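Local coordinates for MexT protein (Pseudomonas aeruginosa, PDB 6L33), which is a LysR-type transcriptional activator of the MexEF-OprN efflux pump, probably binding DNA through a domain absent from this regulatory-domain construct, at residues V9-G13 / A194-L198; Q93-Y99 / E170-F174; L53-S59 / M183-G187; P25-L30 / R201-F205. The contacts are given in a common frame with arbitrary orientation. Residues are numbered along the deposited sequence.

Contact 1 (V9-G13 / A194-L198)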
loop_
_atom_site.group_PDB
_atom_site.type_symbol
_atom_site.label_atom_id
_atom_site.label_comp_id
_atom_site.label_asym_id
_atom_site.label_seq_id
_atom_site.Cartn_x
_atom_site.Cartn_y
_atom_site.Cartn_z
ATOM N N VAL B 9 11.235 20.605 0.965
ATOM C CA VAL B 9 10.563 19.329 0.767
ATOM C C VAL B 9 10.664 18.536 2.061
ATOM O O VAL B 9 11.745 18.438 2.655
ATOM C CB VAL B 9 11.173 18.549 -0.409
ATOM C CG1 VAL B 9 10.475 17.206 -0.574
ATOM C CG2 VAL B 9 11.081 19.367 -1.689
ATOM N N PHE B 10 9.541 17.984 2.506
ATOM C CA PHE B 10 9.487 17.203 3.731
ATOM C C PHE B 10 9.173 15.750 3.403
ATOM O O PHE B 10 8.339 15.464 2.538
ATOM C CB PHE B 10 8.444 17.772 4.696
ATOM C CG PHE B 10 8.903 19.007 5.416
ATOM C CD1 PHE B 10 10.099 19.011 6.112
ATOM C CD2 PHE B 10 8.147 20.166 5.386
ATOM C CE1 PHE B 10 10.530 20.144 6.774
ATOM C CE2 PHE B 10 8.572 21.304 6.046
ATOM C CZ PHE B 10 9.764 21.293 6.740
ATOM N N ARG B 11 9.855 14.840 4.091
ATOM C CA ARG B 11 9.711 13.406 3.873
ATOM C C ARG B 11 9.260 12.761 5.174
ATOM O O ARG B 11 9.972 12.825 6.183
ATOM C CB ARG B 11 11.024 12.793 3.381
ATOM C CG ARG B 11 11.438 13.274 1.996
ATOM C CD ARG B 11 12.912 13.018 1.712
ATOM N NE ARG B 11 13.309 13.554 0.411
ATOM C CZ ARG B 11 13.756 14.792 0.214
ATOM N NH1 ARG B 11 14.092 15.193 -1.006
ATOM N NH2 ARG B 11 13.871 15.629 1.236
ATOM N N ILE B 12 8.072 12.156 5.154
ATOM C CA ILE B 12 7.495 11.519 6.329
ATOM C C ILE B 12 7.080 10.099 5.969
ATOM O O ILE B 12 6.854 9.766 4.803
ATOM C CB ILE B 12 6.286 12.304 6.891
ATOM C CG1 ILE B 12 5.085 12.184 5.952
ATOM C CG2 ILE B 12 6.643 13.764 7.116
ATOM C CD1 ILE B 12 3.833 12.865 6.477
ATOM N N GLY B 13 6.985 9.258 6.995
ATOM C CA GLY B 13 6.548 7.880 6.844
ATOM C C GLY B 13 5.218 7.670 7.550
ATOM O O GLY B 13 5.025 8.125 8.677
ATOM N N ALA B 194 12.295 23.700 11.617
ATOM C CA ALA B 194 11.440 23.259 10.521
ATOM C C ALA B 194 10.839 21.890 10.812
ATOM O O ALA B 194 9.678 21.627 10.475
ATOM C CB ALA B 194 12.231 23.234 9.214
ATOM N N GLU B 195 11.611 21.007 11.447
ATOM C CA GLU B 195 11.091 19.689 11.795
ATOM C C GLU B 195 10.173 19.753 13.010
ATOM O O GLU B 195 9.134 19.083 13.036
ATOM C CB GLU B 195 12.245 18.720 12.036
ATOM C CG GLU B 195 13.046 18.419 10.783
ATOM C CD GLU B 195 12.205 17.788 9.691
ATOM O OE1 GLU B 195 12.458 18.075 8.503
ATOM O OE2 GLU B 195 11.287 17.007 10.024
ATOM N N ARG B 196 10.538 20.543 14.024
ATOM C CA ARG B 196 9.619 20.794 15.131
ATOM C C ARG B 196 8.289 21.321 14.615
ATOM O O ARG B 196 7.220 20.946 15.112
ATOM C CB ARG B 196 10.240 21.788 16.119
ATOM C CG ARG B 196 9.230 22.540 16.987
ATOM C CD ARG B 196 8.927 23.944 16.454
ATOM N NE ARG B 196 7.728 24.508 17.072
ATOM C CZ ARG B 196 7.063 25.557 16.599
ATOM N NH1 ARG B 196 7.472 26.166 15.495
ATOM N NH2 ARG B 196 5.983 25.998 17.232
ATOM N N TRP B 197 8.341 22.191 13.607
ATOM C CA TRP B 197 7.128 22.759 13.037
ATOM C C TRP B 197 6.284 21.688 12.357
ATOM O O TRP B 197 5.066 21.622 12.560
ATOM C CB TRP B 197 7.499 23.869 12.055
ATOM C CG TRP B 197 6.343 24.449 11.329
ATOM C CD1 TRP B 197 5.479 25.398 11.789
ATOM C CD2 TRP B 197 5.922 24.130 10.001
ATOM N NE1 TRP B 197 4.543 25.687 10.829
ATOM C CE2 TRP B 197 4.791 24.920 9.721
ATOM C CE3 TRP B 197 6.388 23.247 9.022
ATOM C CZ2 TRP B 197 4.123 24.858 8.506
ATOM C CZ3 TRP B 197 5.724 23.187 7.816
ATOM C CH2 TRP B 197 4.610 23.993 7.565
ATOM N N LEU B 198 6.915 20.833 11.550
ATOM C CA LEU B 198 6.177 19.768 10.879
ATOM C C LEU B 198 5.553 18.814 11.890
ATOM O O LEU B 198 4.378 18.448 11.773
ATOM C CB LEU B 198 7.098 19.011 9.922
ATOM C CG LEU B 198 6.521 17.736 9.302
ATOM C CD1 LEU B 198 5.250 18.044 8.525
ATOM C CD2 LEU B 198 7.551 17.062 8.412
HETATM O O HOH W 1 11.772 15.686 6.108
#
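In the first of the two alpha/beta lobes of this LysR regulatory domain, the C-terminal helix 193-203 packs on the sheet that contains strand 9-14. The segment axes approach to 10.7 Å at 53°, a separation filled by alternate strand side chains. Phe10, the main contributor, points at the helix: its CZ lies 4.0 Å from Ala194 CB, its CE2 3.8 Å from Trp197 CZ3, and Leu198 CD2 makes an off-centre CH-pi contact 4.3 Å from the ring centroid. Glu195 OE1 lies at the ring edge, near its plane, 3.3 Å from Phe10 CE1. Arg11 turns its side chain away, yet its backbone N donates to water 1 at 2.9 Å, and the water gives a weak bond to Glu195 OE1 at 3.5 Å. The other carboxylate oxygen of Glu195 is hydrogen-bonded to Ser59. Ile12 again faces the helix, so Leu198 CD2 meets both strand residues that face it, lying 3.7 Å from Ile12 CG2.

Contact 2 (Q93-Y99 / E170-F174)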
loop_
_atom_site.group_PDB
_atom_site.type_symbol
_atom_site.label_atom_id
_atom_site.label_comp_id
_atom_site.label_asym_id
_atom_site.label_seq_id
_atom_site.Cartn_x
_atom_site.Cartn_y
_atom_site.Cartn_z
ATOM N N GLN B 93 -20.216 -14.822 18.308
ATOM C CA GLN B 93 -18.793 -14.529 18.291
ATOM C C GLN B 93 -17.989 -15.813 18.131
ATOM O O GLN B 93 -18.420 -16.897 18.533
ATOM C CB GLN B 93 -18.377 -13.803 19.571
ATOM C CG GLN B 93 -18.807 -12.343 19.616
ATOM C CD GLN B 93 -17.846 -11.467 20.399
ATOM O OE1 GLN B 93 -16.627 -11.614 20.300
ATOM N NE2 GLN B 93 -18.394 -10.546 21.185
ATOM N N LEU B 94 -16.812 -15.680 17.529
ATOM C CA LEU B 94 -15.933 -16.827 17.356
ATOM C C LEU B 94 -15.372 -17.270 18.702
ATOM O O LEU B 94 -14.882 -16.449 19.483
ATOM C CB LEU B 94 -14.790 -16.484 16.402
ATOM C CG LEU B 94 -15.156 -16.098 14.970
ATOM C CD1 LEU B 94 -13.949 -15.512 14.257
ATOM C CD2 LEU B 94 -15.695 -17.302 14.214
ATOM N N THR B 95 -15.459 -18.567 18.977
ATOM C CA THR B 95 -14.717 -19.138 20.087
ATOM C C THR B 95 -13.274 -19.393 19.664
ATOM O O THR B 95 -12.915 -19.292 18.487
ATOM C CB THR B 95 -15.351 -20.444 20.563
ATOM O OG1 THR B 95 -15.221 -21.435 19.534
ATOM C CG2 THR B 95 -16.823 -20.246 20.893
ATOM N N LEU B 96 -12.439 -19.737 20.646
ATOM C CA LEU B 96 -11.061 -20.101 20.338
ATOM C C LEU B 96 -11.009 -21.272 19.366
ATOM O O LEU B 96 -10.191 -21.282 18.439
ATOM C CB LEU B 96 -10.306 -20.430 21.626
ATOM C CG LEU B 96 -8.846 -20.862 21.463
ATOM C CD1 LEU B 96 -8.035 -19.796 20.736
ATOM C CD2 LEU B 96 -8.237 -21.176 22.818
ATOM N N ASP B 97 -11.890 -22.261 19.551
ATOM C CA ASP B 97 -11.941 -23.402 18.639
ATOM C C ASP B 97 -12.302 -22.960 17.225
ATOM O O ASP B 97 -11.670 -23.385 16.252
ATOM C CB ASP B 97 -12.946 -24.441 19.143
ATOM C CG ASP B 97 -12.382 -25.320 20.240
ATOM O OD1 ASP B 97 -11.143 -25.448 20.328
ATOM O OD2 ASP B 97 -13.183 -25.889 21.011
ATOM N N ASP B 98 -13.336 -22.121 17.092
ATOM C CA ASP B 98 -13.682 -21.574 15.783
ATOM C C ASP B 98 -12.495 -20.853 15.161
ATOM O O ASP B 98 -12.209 -21.014 13.969
ATOM C CB ASP B 98 -14.860 -20.603 15.894
ATOM C CG ASP B 98 -16.114 -21.246 16.448
ATOM O OD1 ASP B 98 -16.246 -22.485 16.369
ATOM O OD2 ASP B 98 -16.979 -20.498 16.955
ATOM N N TYR B 99 -11.798 -20.047 15.962
ATOM C CA TYR B 99 -10.685 -19.253 15.455
ATOM C C TYR B 99 -9.588 -20.144 14.890
ATOM O O TYR B 99 -9.090 -19.914 13.782
ATOM C CB TYR B 99 -10.144 -18.370 16.580
ATOM C CG TYR B 99 -9.069 -17.401 16.161
ATOM C CD1 TYR B 99 -9.395 -16.130 15.706
ATOM C CD2 TYR B 99 -7.727 -17.750 16.229
ATOM C CE1 TYR B 99 -8.414 -15.238 15.326
ATOM C CE2 TYR B 99 -6.740 -16.866 15.848
ATOM C CZ TYR B 99 -7.089 -15.610 15.398
ATOM O OH TYR B 99 -6.105 -14.724 15.024
ATOM N N GLU B 170 -14.733 -7.971 16.215
ATOM C CA GLU B 170 -14.989 -8.462 17.561
ATOM C C GLU B 170 -13.667 -8.619 18.295
ATOM O O GLU B 170 -12.597 -8.692 17.684
ATOM C CB GLU B 170 -15.763 -9.791 17.548
ATOM C CG GLU B 170 -15.235 -10.829 16.567
ATOM C CD GLU B 170 -16.095 -12.085 16.519
ATOM O OE1 GLU B 170 -15.658 -13.131 17.043
ATOM O OE2 GLU B 170 -17.208 -12.029 15.955
ATOM N N ASP B 171 -13.754 -8.657 19.621
ATOM C CA ASP B 171 -12.576 -8.930 20.427
ATOM C C ASP B 171 -12.142 -10.380 20.231
ATOM O O ASP B 171 -12.990 -11.269 20.101
ATOM C CB ASP B 171 -12.858 -8.662 21.907
ATOM C CG ASP B 171 -13.128 -7.198 22.196
ATOM O OD1 ASP B 171 -12.269 -6.353 21.861
ATOM O OD2 ASP B 171 -14.198 -6.892 22.762
ATOM N N PRO B 172 -10.836 -10.652 20.197
ATOM C CA PRO B 172 -10.384 -12.026 19.978
ATOM C C PRO B 172 -10.688 -12.897 21.182
ATOM O O PRO B 172 -10.790 -12.399 22.317
ATOM C CB PRO B 172 -8.864 -11.872 19.769
ATOM C CG PRO B 172 -8.641 -10.412 19.507
ATOM C CD PRO B 172 -9.717 -9.699 20.258
ATOM N N PRO B 173 -10.832 -14.220 20.986
ATOM C CA PRO B 173 -11.114 -15.112 22.119
ATOM C C PRO B 173 -9.860 -15.486 22.894
ATOM O O PRO B 173 -9.821 -16.511 23.580
ATOM C CB PRO B 173 -11.740 -16.335 21.442
ATOM C CG PRO B 173 -11.059 -16.392 20.118
ATOM C CD PRO B 173 -10.783 -14.953 19.707
ATOM N N PHE B 174 -8.828 -14.655 22.778
ATOM C CA PHE B 174 -7.561 -14.848 23.468
ATOM C C PHE B 174 -6.798 -13.533 23.390
ATOM O O PHE B 174 -7.203 -12.599 22.694
ATOM C CB PHE B 174 -6.751 -16.002 22.867
ATOM C CG PHE B 174 -6.366 -15.792 21.429
ATOM C CD1 PHE B 174 -7.256 -16.082 20.408
ATOM C CD2 PHE B 174 -5.110 -15.309 21.099
ATOM C CE1 PHE B 174 -6.904 -15.888 19.085
ATOM C CE2 PHE B 174 -4.750 -15.115 19.779
ATOM C CZ PHE B 174 -5.648 -15.404 18.771
HETATM O O HOH W 2 -16.433 -8.117 20.713
HETATM O O HOH W 3 -14.326 -13.811 19.296
#
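A capped helix start in the second alpha/beta lobe is joined here to the chain leaving strand 168-170. Thr95 and Asp98 form a capping box: Asp98 N donates to Thr95 OG1 and Thr95 N to Asp98 OD2, both at 3.2 Å, so the N-cap residue and the amide of Asp98 in the first turn are engaged. Just before the cap, Leu94 N donates to Glu170 OE1 at 2.8 Å with an N-H...O angle of 162°. Glu170 OE1 lies 2.7 Å from water 3, which is 2.7 Å from Leu94 O. A second water accepts from Asp171 N at 2.9 Å and, weakly, from Gln93 NE2 at 3.2 Å. Further along, apolar packing takes over. Pro173 CB lies 4.3 Å from Leu96 CB and Pro173 CG 4.2 Å from Tyr99 CB, and Leu96 CD1 is 3.8 Å from Phe174 CD1. Phe174 directs its edge at the face of Tyr99 in a T-shaped pair, centroids 4.9 Å apart and planes at 70°, while Tyr99 OH is hydrogen-bonded to Thr152. Because Glu170 OE2 forms a salt bridge with Arg86, the carboxylate links a backbone amide to a charged partner on strand 82-86, balancing its charge within the lobe.

Contact 3 (L53-S59 / M183-G187)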
loop_
_atom_site.group_PDB
_atom_site.type_symbol
_atom_site.label_atom_id
_atom_site.label_comp_id
_atom_site.label_asym_id
_atom_site.label_seq_id
_atom_site.Cartn_x
_atom_site.Cartn_y
_atom_site.Cartn_z
ATOM N N LEU B 53 14.223 5.754 9.318
ATOM C CA LEU B 53 14.832 6.818 10.110
ATOM C C LEU B 53 16.350 6.803 9.981
ATOM O O LEU B 53 16.970 7.836 9.704
ATOM C CB LEU B 53 14.414 6.688 11.575
ATOM C CG LEU B 53 12.960 7.020 11.924
ATOM C CD1 LEU B 53 12.619 6.533 13.327
ATOM C CD2 LEU B 53 12.694 8.514 11.794
ATOM N N ALA B 54 16.969 5.635 10.174
ATOM C CA ALA B 54 18.428 5.566 10.203
ATOM C C ALA B 54 19.047 5.896 8.849
ATOM O O ALA B 54 20.186 6.371 8.793
ATOM C CB ALA B 54 18.878 4.182 10.668
ATOM N N SER B 55 18.321 5.659 7.758
ATOM C CA SER B 55 18.847 5.905 6.422
ATOM C C SER B 55 18.566 7.311 5.911
ATOM O O SER B 55 19.149 7.711 4.899
ATOM C CB SER B 55 18.272 4.890 5.431
ATOM O OG SER B 55 16.863 5.011 5.348
ATOM N N GLY B 56 17.695 8.066 6.574
ATOM C CA GLY B 56 17.369 9.404 6.129
ATOM C C GLY B 56 16.202 9.507 5.174
ATOM O O GLY B 56 15.958 10.596 4.642
ATOM N N GLU B 57 15.470 8.413 4.942
ATOM C CA GLU B 57 14.365 8.446 3.987
ATOM C C GLU B 57 13.194 9.271 4.503
ATOM O O GLU B 57 12.426 9.821 3.704
ATOM C CB GLU B 57 13.908 7.024 3.666
ATOM C CG GLU B 57 14.862 6.257 2.767
ATOM C CD GLU B 57 14.491 4.794 2.638
ATOM O OE1 GLU B 57 14.768 4.024 3.584
ATOM O OE2 GLU B 57 13.920 4.414 1.595
ATOM N N ILE B 58 13.023 9.349 5.822
ATOM C CA ILE B 58 11.999 10.182 6.437
ATOM C C ILE B 58 12.633 10.919 7.606
ATOM O O ILE B 58 13.639 10.488 8.173
ATOM C CB ILE B 58 10.770 9.371 6.921
ATOM C CG1 ILE B 58 11.151 8.454 8.090
ATOM C CG2 ILE B 58 10.154 8.579 5.773
ATOM C CD1 ILE B 58 9.976 7.687 8.684
ATOM N N SER B 59 12.040 12.058 7.955
ATOM C CA SER B 59 12.426 12.758 9.172
ATOM C C SER B 59 11.537 12.403 10.350
ATOM O O SER B 59 11.975 12.504 11.500
ATOM C CB SER B 59 12.392 14.273 8.952
ATOM O OG SER B 59 11.064 14.732 8.780
HETATM N N MSE B 183 4.460 8.394 17.087
HETATM C CA MSE B 183 5.200 9.338 16.266
HETATM C C MSE B 183 6.655 9.217 16.668
HETATM O O MSE B 183 6.988 9.353 17.843
HETATM C CB MSE B 183 4.714 10.775 16.441
HETATM C CG MSE B 183 5.562 11.766 15.655
HETATM SE SE MSE B 183 5.015 13.628 15.807
HETATM C CE MSE B 183 3.107 13.409 15.503
ATOM N N ALA B 184 7.521 8.942 15.701
ATOM C CA ALA B 184 8.929 8.717 15.982
ATOM C C ALA B 184 9.779 9.548 15.037
ATOM O O ALA B 184 9.470 9.670 13.847
ATOM C CB ALA B 184 9.299 7.236 15.853
ATOM N N TRP B 185 10.849 10.118 15.579
ATOM C CA TRP B 185 11.776 10.910 14.790
ATOM C C TRP B 185 13.173 10.713 15.357
ATOM O O TRP B 185 13.356 10.175 16.451
ATOM C CB TRP B 185 11.372 12.391 14.768
ATOM C CG TRP B 185 11.388 13.065 16.107
ATOM C CD1 TRP B 185 12.387 13.841 16.620
ATOM C CD2 TRP B 185 10.350 13.042 17.098
ATOM N NE1 TRP B 185 12.040 14.297 17.869
ATOM C CE2 TRP B 185 10.794 13.822 18.185
ATOM C CE3 TRP B 185 9.090 12.440 17.170
ATOM C CZ2 TRP B 185 10.026 14.011 19.332
ATOM C CZ3 TRP B 185 8.327 12.628 18.311
ATOM C CH2 TRP B 185 8.799 13.408 19.377
ATOM N N ARG B 186 14.159 11.148 14.589
ATOM C CA ARG B 186 15.556 10.949 14.927
ATOM C C ARG B 186 16.033 12.042 15.874
ATOM O O ARG B 186 15.599 13.195 15.794
ATOM C CB ARG B 186 16.405 10.941 13.659
ATOM C CG ARG B 186 16.205 12.178 12.814
ATOM C CD ARG B 186 15.070 12.036 11.806
ATOM N NE ARG B 186 15.376 11.074 10.755
ATOM C CZ ARG B 186 16.373 11.198 9.885
ATOM N NH1 ARG B 186 17.175 12.255 9.912
ATOM N NH2 ARG B 186 16.562 10.259 8.975
ATOM N N GLY B 187 16.937 11.663 16.781
ATOM C CA GLY B 187 17.386 12.591 17.806
ATOM C C GLY B 187 18.005 13.859 17.251
ATOM O O GLY B 187 17.850 14.935 17.836
#
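Arg186, at the end of strand 181-186, reaches furthest across this contact, and its folded conformation explains how. With chi1 at 55° (p), chi2 at -89° and chi3 at -68° (both m), the chain curls back over the loop after helix 49-55. Its guanidinium comes among backbone atoms of the 53-59 segment: Arg186 NH2 is 2.6 Å from Leu53 O and 3.1 Å from Gly56 CA. Ile58 O lies over one guanidinium face, 3.0 Å from Arg186 NH2, but the angle is too poor for a hydrogen bond; Arg186 NH1 is hydrogen-bonded to Gln189 OE1. Leu53, in the mt rotamer, slides CD2 to 3.9 Å from Trp185 CA and CD1 to 4.2 Å from Ala184 CB. Trp185 adopts chi1 of 63° (p), which carries the indole away from this loop to a cation-pi contact with Arg199, leaving Trp185 CB 3.3 Å from Ser59 O. Gly56, at phi 90° and psi 8°, leaves the helix with a Gly56 N to Leu53 O bond of 3.2 Å; a CB there would jam against the preceding carbonyl. Positive phi plus two bonds back into the last turn make this a Schellman motif, ending the helix before strand 60-62.

Contact 4 (P25-L30 / R201-F205)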
loop_
_atom_site.group_PDB
_atom_site.type_symbol
_atom_site.label_atom_id
_atom_site.label_comp_id
_atom_site.label_asym_id
_atom_site.label_seq_id
_atom_site.Cartn_x
_atom_site.Cartn_y
_atom_site.Cartn_z
ATOM N N PRO B 25 -6.719 16.135 6.194
ATOM C CA PRO B 25 -6.710 17.379 6.979
ATOM C C PRO B 25 -5.323 17.972 7.132
ATOM O O PRO B 25 -5.188 19.200 7.195
ATOM C CB PRO B 25 -7.294 16.950 8.331
ATOM C CG PRO B 25 -6.948 15.526 8.439
ATOM C CD PRO B 25 -7.089 14.987 7.047
ATOM N N LEU B 26 -4.286 17.135 7.186
ATOM C CA LEU B 26 -2.929 17.648 7.324
ATOM C C LEU B 26 -2.525 18.457 6.098
ATOM O O LEU B 26 -2.055 19.593 6.218
ATOM C CB LEU B 26 -1.958 16.493 7.553
ATOM C CG LEU B 26 -0.485 16.886 7.628
ATOM C CD1 LEU B 26 -0.119 17.369 9.027
ATOM C CD2 LEU B 26 0.402 15.738 7.185
ATOM N N LEU B 27 -2.717 17.886 4.905
ATOM C CA LEU B 27 -2.334 18.561 3.667
ATOM C C LEU B 27 -2.927 19.960 3.574
ATOM O O LEU B 27 -2.265 20.895 3.108
ATOM C CB LEU B 27 -2.777 17.734 2.462
ATOM C CG LEU B 27 -1.724 16.884 1.759
ATOM C CD1 LEU B 27 -2.255 16.439 0.414
ATOM C CD2 LEU B 27 -0.406 17.623 1.601
ATOM N N ARG B 28 -4.177 20.121 4.010
ATOM C CA ARG B 28 -4.828 21.423 3.922
ATOM C C ARG B 28 -4.142 22.461 4.802
ATOM O O ARG B 28 -4.068 23.637 4.425
ATOM C CB ARG B 28 -6.304 21.293 4.297
ATOM C CG ARG B 28 -7.114 20.456 3.320
ATOM C CD ARG B 28 -8.589 20.441 3.690
ATOM N NE ARG B 28 -8.898 19.412 4.679
ATOM C CZ ARG B 28 -9.549 18.286 4.406
ATOM N NH1 ARG B 28 -9.963 18.040 3.170
ATOM N NH2 ARG B 28 -9.789 17.405 5.368
ATOM N N ARG B 29 -3.625 22.052 5.963
ATOM C CA ARG B 29 -2.987 23.008 6.862
ATOM C C ARG B 29 -1.660 23.501 6.295
ATOM O O ARG B 29 -1.415 24.713 6.233
ATOM C CB ARG B 29 -2.790 22.385 8.246
ATOM C CG ARG B 29 -2.402 23.383 9.341
ATOM C CD ARG B 29 -3.048 24.747 9.114
ATOM N NE ARG B 29 -3.436 25.413 10.357
ATOM C CZ ARG B 29 -2.623 26.167 11.088
ATOM N NH1 ARG B 29 -1.366 26.353 10.710
ATOM N NH2 ARG B 29 -3.064 26.737 12.201
ATOM N N LEU B 30 -0.787 22.578 5.877
ATOM C CA LEU B 30 0.504 22.988 5.331
ATOM C C LEU B 30 0.327 23.835 4.078
ATOM O O LEU B 30 1.075 24.793 3.855
ATOM C CB LEU B 30 1.373 21.767 5.025
ATOM C CG LEU B 30 1.907 20.904 6.173
ATOM C CD1 LEU B 30 2.291 21.735 7.368
ATOM C CD2 LEU B 30 0.909 19.875 6.583
ATOM N N ARG B 201 2.650 20.179 13.535
ATOM C CA ARG B 201 1.512 20.205 12.622
ATOM C C ARG B 201 0.873 18.826 12.486
ATOM O O ARG B 201 -0.352 18.722 12.365
ATOM C CB ARG B 201 1.941 20.741 11.255
ATOM C CG ARG B 201 1.657 22.229 11.054
ATOM C CD ARG B 201 2.295 23.062 12.156
ATOM N NE ARG B 201 1.894 24.465 12.116
ATOM C CZ ARG B 201 2.291 25.376 12.999
ATOM N NH1 ARG B 201 3.101 25.032 13.991
ATOM N NH2 ARG B 201 1.881 26.633 12.889
ATOM N N ILE B 202 1.678 17.759 12.503
ATOM C CA ILE B 202 1.111 16.412 12.499
ATOM C C ILE B 202 0.315 16.168 13.774
ATOM O O ILE B 202 -0.784 15.601 13.741
ATOM C CB ILE B 202 2.214 15.350 12.327
ATOM C CG1 ILE B 202 3.014 15.590 11.047
ATOM C CG2 ILE B 202 1.597 13.955 12.313
ATOM C CD1 ILE B 202 2.464 14.872 9.845
ATOM N N SER B 203 0.862 16.586 14.920
ATOM C CA SER B 203 0.199 16.349 16.198
ATOM C C SER B 203 -1.116 17.106 16.318
ATOM O O SER B 203 -1.963 16.729 17.133
ATOM C CB SER B 203 1.129 16.731 17.349
ATOM O OG SER B 203 2.348 16.012 17.277
HETATM N N MSE B 204 -1.305 18.150 15.519
HETATM C CA MSE B 204 -2.534 18.932 15.533
HETATM C C MSE B 204 -3.710 18.121 14.987
HETATM O O MSE B 204 -4.869 18.495 15.167
HETATM C CB MSE B 204 -2.339 20.215 14.720
HETATM C CG MSE B 204 -3.443 21.247 14.856
HETATM SE SE MSE B 204 -3.364 22.567 13.423
HETATM C CE MSE B 204 -1.427 22.754 13.302
ATOM N N PHE B 205 -3.408 16.999 14.333
ATOM C CA PHE B 205 -4.429 16.170 13.709
ATOM C C PHE B 205 -4.470 14.741 14.232
ATOM O O PHE B 205 -5.339 13.969 13.805
ATOM C CB PHE B 205 -4.236 16.154 12.187
ATOM C CG PHE B 205 -4.431 17.494 11.544
ATOM C CD1 PHE B 205 -5.705 17.990 11.324
ATOM C CD2 PHE B 205 -3.344 18.266 11.174
ATOM C CE1 PHE B 205 -5.891 19.228 10.738
ATOM C CE2 PHE B 205 -3.523 19.504 10.587
ATOM C CZ PHE B 205 -4.798 19.985 10.369
#
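Two helices of the first lobe, 18-33 and 193-203, lie side by side here, and the aromatic bump that fills the gap at one end is Phe205. Its ring covers the start of the 25-30 segment: Phe205 CD1 is 3.5 Å from Pro25 CB, Phe205 CZ 3.3 Å from Pro25 O, and Leu26 CA sits 4.2 Å above the ring centroid, 26° off its normal, a CH-pi contact over the face. The ring edge abuts Arg29, with Phe205 CZ 3.8 Å from Arg29 CB. In return Leu26 projects into the hollow between Arg201, Ile202 and Phe205, placing CD1 3.6 Å from Arg201 O and 4.0 Å from Phe205 CD2, and CD2 3.5 Å from Ile202 CD1. One turn on, Leu30 CD1 rests 3.8 Å from Arg201 CG. The selenium of Met204, a selenomethionine, overlies one face of the Arg29 guanidinium. Arg29 NH1 and Arg201 NH2 come within 3.9 Å despite like charge; both arginines form salt bridges to Glu33 OE1, consistent with a shared carboxylate balancing them. Helix 18-33 links parallel strands 9-14 and 38-43 in a beta-alpha-beta crossover, and its packing on helix 193-203 fits a lobe of the periplasmic-binding-protein-like fold.

How the contacts relate
From the N terminus, strand 9-14 supplies contact 1, helix 18-33 contact 4 and the end of helix 49-55 contact 3. The chain then crosses to the second lobe, where contact 2 closes a loop of its own, and returns through strand 181-186 to helix 193-203. Contact 2 is nested inside the loops of all three others, its centre about 38 to 42 Å from theirs. Contact 3 is likewise nested within contacts 1 and 4, whereas contacts 1 and 4 cross. In one lobe, contacts 1 and 4 tie strand 9-14 and helix 18-33 to the last helix, and contact 3 ties helix 49-55 to strand 181-186; in the other, contact 2 joins helix 96-101 to the exit of strand 168-170.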